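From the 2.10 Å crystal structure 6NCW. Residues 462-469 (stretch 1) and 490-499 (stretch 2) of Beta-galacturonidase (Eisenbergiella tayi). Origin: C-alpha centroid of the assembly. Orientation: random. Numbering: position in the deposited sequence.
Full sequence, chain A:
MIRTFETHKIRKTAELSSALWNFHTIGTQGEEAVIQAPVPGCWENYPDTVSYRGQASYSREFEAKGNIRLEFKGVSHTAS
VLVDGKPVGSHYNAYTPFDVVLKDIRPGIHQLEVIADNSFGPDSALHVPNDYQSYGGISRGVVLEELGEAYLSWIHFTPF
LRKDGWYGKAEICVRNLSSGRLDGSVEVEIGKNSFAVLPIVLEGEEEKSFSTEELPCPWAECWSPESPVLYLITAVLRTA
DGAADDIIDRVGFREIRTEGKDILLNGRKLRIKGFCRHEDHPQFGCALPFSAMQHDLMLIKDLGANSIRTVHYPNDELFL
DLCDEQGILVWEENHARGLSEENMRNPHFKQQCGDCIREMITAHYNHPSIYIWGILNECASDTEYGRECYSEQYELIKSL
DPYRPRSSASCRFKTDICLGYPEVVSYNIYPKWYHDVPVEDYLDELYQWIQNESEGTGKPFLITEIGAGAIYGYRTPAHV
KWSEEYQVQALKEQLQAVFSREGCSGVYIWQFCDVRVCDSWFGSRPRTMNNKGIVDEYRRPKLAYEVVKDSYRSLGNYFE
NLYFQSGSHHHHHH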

# COMPACT_ATOMS: atom_id res chain seq x y z
N LEU A 462 -0.29 16.72 33.94
CA LEU A 462 -0.60 16.48 32.53
C LEU A 462 0.08 15.19 32.07
O LEU A 462 1.18 14.88 32.51
CB LEU A 462 -0.11 17.65 31.64
CG LEU A 462 -0.88 18.97 31.67
CD1 LEU A 462 -0.10 20.05 30.94
CD2 LEU A 462 -2.27 18.77 31.05
N ILE A 463 -0.60 14.44 31.20
CA ILE A 463 0.03 13.40 30.38
C ILE A 463 0.52 14.07 29.10
O ILE A 463 -0.28 14.44 28.23
CB ILE A 463 -0.94 12.25 30.06
CG1 ILE A 463 -1.39 11.53 31.34
CG2 ILE A 463 -0.28 11.27 29.07
CD1 ILE A 463 -0.24 11.04 32.19
N THR A 464 1.83 14.25 28.98
CA THR A 464 2.37 14.99 27.85
C THR A 464 2.66 14.10 26.65
O THR A 464 2.93 14.64 25.56
CB THR A 464 3.64 15.75 28.26
OG1 THR A 464 4.40 14.99 29.20
CG2 THR A 464 3.24 17.09 28.87
N GLU A 465 2.59 12.77 26.81
CA GLU A 465 2.64 11.80 25.71
C GLU A 465 1.87 10.56 26.12
O GLU A 465 2.09 10.05 27.21
CB GLU A 465 4.09 11.39 25.37
CG GLU A 465 4.86 12.45 24.59
CD GLU A 465 6.34 12.11 24.41
OE1 GLU A 465 7.13 13.08 24.32
OE2 GLU A 465 6.71 10.90 24.34
N ILE A 466 0.96 10.12 25.25
CA ILE A 466 0.41 8.77 25.25
C ILE A 466 -0.01 8.44 23.82
O ILE A 466 -0.46 9.32 23.07
CB ILE A 466 -0.78 8.65 26.25
CG1 ILE A 466 -1.15 7.20 26.52
CG2 ILE A 466 -1.99 9.43 25.75
CD1 ILE A 466 -1.93 7.02 27.85
N GLY A 467 0.13 7.18 23.42
CA GLY A 467 -0.27 6.80 22.08
C GLY A 467 0.25 5.42 21.69
O GLY A 467 0.63 4.62 22.54
N ALA A 468 0.24 5.17 20.38
CA ALA A 468 0.53 3.83 19.88
C ALA A 468 0.94 3.89 18.42
O ALA A 468 0.47 4.75 17.66
CB ALA A 468 -0.70 2.92 20.05
N GLY A 469 1.77 2.94 18.01
CA GLY A 469 2.19 2.87 16.62
C GLY A 469 1.12 2.26 15.74
O GLY A 469 0.26 1.50 16.18
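Stretch 2 (490-499) ALKEQLQAVF

A helix that packs beside a buried strand usually does so through one stripe of side chains, and residues 490-499 of this β-galacturonidase illustrate the principle compactly. The segment is helical, entering from earlier in the chain and continuing beyond it, with backbone hydrogen bonds of the i to i-4 type running from Gln494 N to Ala490 O (2.8 Å) through Phe499 N to Leu495 O (3.1 Å). It runs nearly antiparallel to the strand that includes Leu462 to Glu465: the N-to-C directions differ by 153°, and the axes approach to 10.4 Å. The register therefore descends on one side as it rises on the other. Ile463 lies across from Val498, with their CA atoms 7.5 Å apart; Ile466 faces Gln494, Gly467 faces Leu491, and Ala468 faces Ala490. The backbones are closest at Gly467, whose CA lies 6.1 Å from the CA of Leu491.

Four apolar side-chain pairs accompany a single hydrogen bond across the contact. On the helix, Ala490, Gln494 and Val498 recur every fourth residue and direct their CA-to-CB bonds toward stretch 1, while Lys492 and Gln496 are exposed and make no contact with it. Val498 receives two isoleucines with its CG1: Ile463 CG1 at 3.9 Å and Ile466 CD1 at 4.2 Å. Between these two, Thr464 and Glu465 are out of reach of the helix. At the other end, Ala468 CB meets Ala490 CB at 3.7 Å, a close fit between two small side chains. Leu491 points sideways at its CB, but its end comes nearer, bringing CD2 to 3.9 Å from Ala468 CB and 4.1 Å from Gly467 CA.

The polar component is concentrated in Gln494. Its extended side chain, m at chi1 and t at chi2, carries the amide to the backbone of stretch 1, where NE2 donates a hydrogen bond to Gly467 O at 3.0 Å with a nearly straight angle of 162°. The aliphatic chain of Ile466 packs against the same amide, its CG1 3.5 Å from Gln494 CD, so one glutamine serves both polar and apolar neighbours. Proximity alone does not make a second bond: Gly467 N and Gln494 OE1 are 3.3 Å apart, but the angle is poor.

Gly467 adds a conformational lesson. At phi/psi of 167/-162°, a CB would be jammed against the preceding carbonyl oxygen, so the backbone itself calls for glycine. The whole contact buries 345 Å², counting both sides.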

# COMPACT_ATOMS: atom_id res chain seq x y z
N ALA A 490 -5.93 0.77 21.38
CA ALA A 490 -5.04 1.41 22.34
C ALA A 490 -5.48 2.85 22.63
O ALA A 490 -5.62 3.24 23.80
CB ALA A 490 -3.61 1.39 21.81
N LEU A 491 -5.74 3.64 21.59
CA LEU A 491 -6.08 5.04 21.80
C LEU A 491 -7.41 5.18 22.52
O LEU A 491 -7.57 6.05 23.39
CB LEU A 491 -6.11 5.79 20.47
CG LEU A 491 -4.81 6.51 20.04
CD1 LEU A 491 -4.51 7.66 20.98
CD2 LEU A 491 -3.63 5.53 20.02
N LYS A 492 -8.38 4.31 22.21
CA LYS A 492 -9.66 4.36 22.91
C LYS A 492 -9.46 4.16 24.41
O LYS A 492 -9.93 4.96 25.23
CB LYS A 492 -10.61 3.31 22.32
CG LYS A 492 -12.06 3.48 22.77
CD LYS A 492 -12.96 2.38 22.23
CE LYS A 492 -14.44 2.68 22.52
NZ LYS A 492 -15.35 1.88 21.64
N GLU A 493 -8.72 3.12 24.79
CA GLU A 493 -8.47 2.86 26.21
C GLU A 493 -7.61 3.95 26.84
O GLU A 493 -7.84 4.34 27.99
CB GLU A 493 -7.81 1.50 26.39
CG GLU A 493 -7.59 1.18 27.87
CD GLU A 493 -6.85 -0.12 28.13
OE1 GLU A 493 -6.59 -0.87 27.15
OE2 GLU A 493 -6.52 -0.38 29.32
N GLN A 494 -6.58 4.41 26.14
CA GLN A 494 -5.69 5.45 26.69
C GLN A 494 -6.42 6.74 26.99
O GLN A 494 -6.22 7.35 28.05
CB GLN A 494 -4.53 5.71 25.72
CG GLN A 494 -3.54 4.55 25.67
CD GLN A 494 -2.56 4.67 24.54
OE1 GLN A 494 -2.73 5.50 23.65
NE2 GLN A 494 -1.50 3.85 24.56
N LEU A 495 -7.28 7.20 26.07
CA LEU A 495 -7.95 8.48 26.26
C LEU A 495 -9.02 8.38 27.34
O LEU A 495 -9.19 9.30 28.15
CB LEU A 495 -8.55 8.97 24.93
CG LEU A 495 -7.53 9.45 23.86
CD1 LEU A 495 -8.23 9.79 22.56
CD2 LEU A 495 -6.72 10.67 24.32
N GLN A 496 -9.75 7.26 27.36
CA GLN A 496 -10.75 7.04 28.39
C GLN A 496 -10.12 7.11 29.78
O GLN A 496 -10.68 7.73 30.69
CB GLN A 496 -11.44 5.69 28.15
CG GLN A 496 -12.04 5.02 29.37
CD GLN A 496 -13.25 5.74 29.95
OE1 GLN A 496 -14.03 6.38 29.22
NE2 GLN A 496 -13.41 5.65 31.28
N ALA A 497 -8.91 6.58 29.95
CA ALA A 497 -8.28 6.60 31.26
C ALA A 497 -7.83 8.01 31.65
O ALA A 497 -8.09 8.46 32.77
CB ALA A 497 -7.12 5.61 31.32
N VAL A 498 -7.14 8.73 30.74
CA VAL A 498 -6.58 10.03 31.12
C VAL A 498 -7.70 11.01 31.48
O VAL A 498 -7.60 11.76 32.45
CB VAL A 498 -5.66 10.60 30.02
CG1 VAL A 498 -4.47 9.68 29.78
CG2 VAL A 498 -6.40 10.80 28.71
N PHE A 499 -8.79 11.01 30.71
CA PHE A 499 -9.89 11.93 30.97
C PHE A 499 -10.73 11.56 32.19
O PHE A 499 -11.52 12.39 32.65
CB PHE A 499 -10.78 12.03 29.73
CG PHE A 499 -10.16 12.84 28.63
CD1 PHE A 499 -9.64 14.10 28.89
CD2 PHE A 499 -10.05 12.34 27.35
CE1 PHE A 499 -9.04 14.87 27.89
CE2 PHE A 499 -9.45 13.09 26.33
CZ PHE A 499 -8.95 14.37 26.60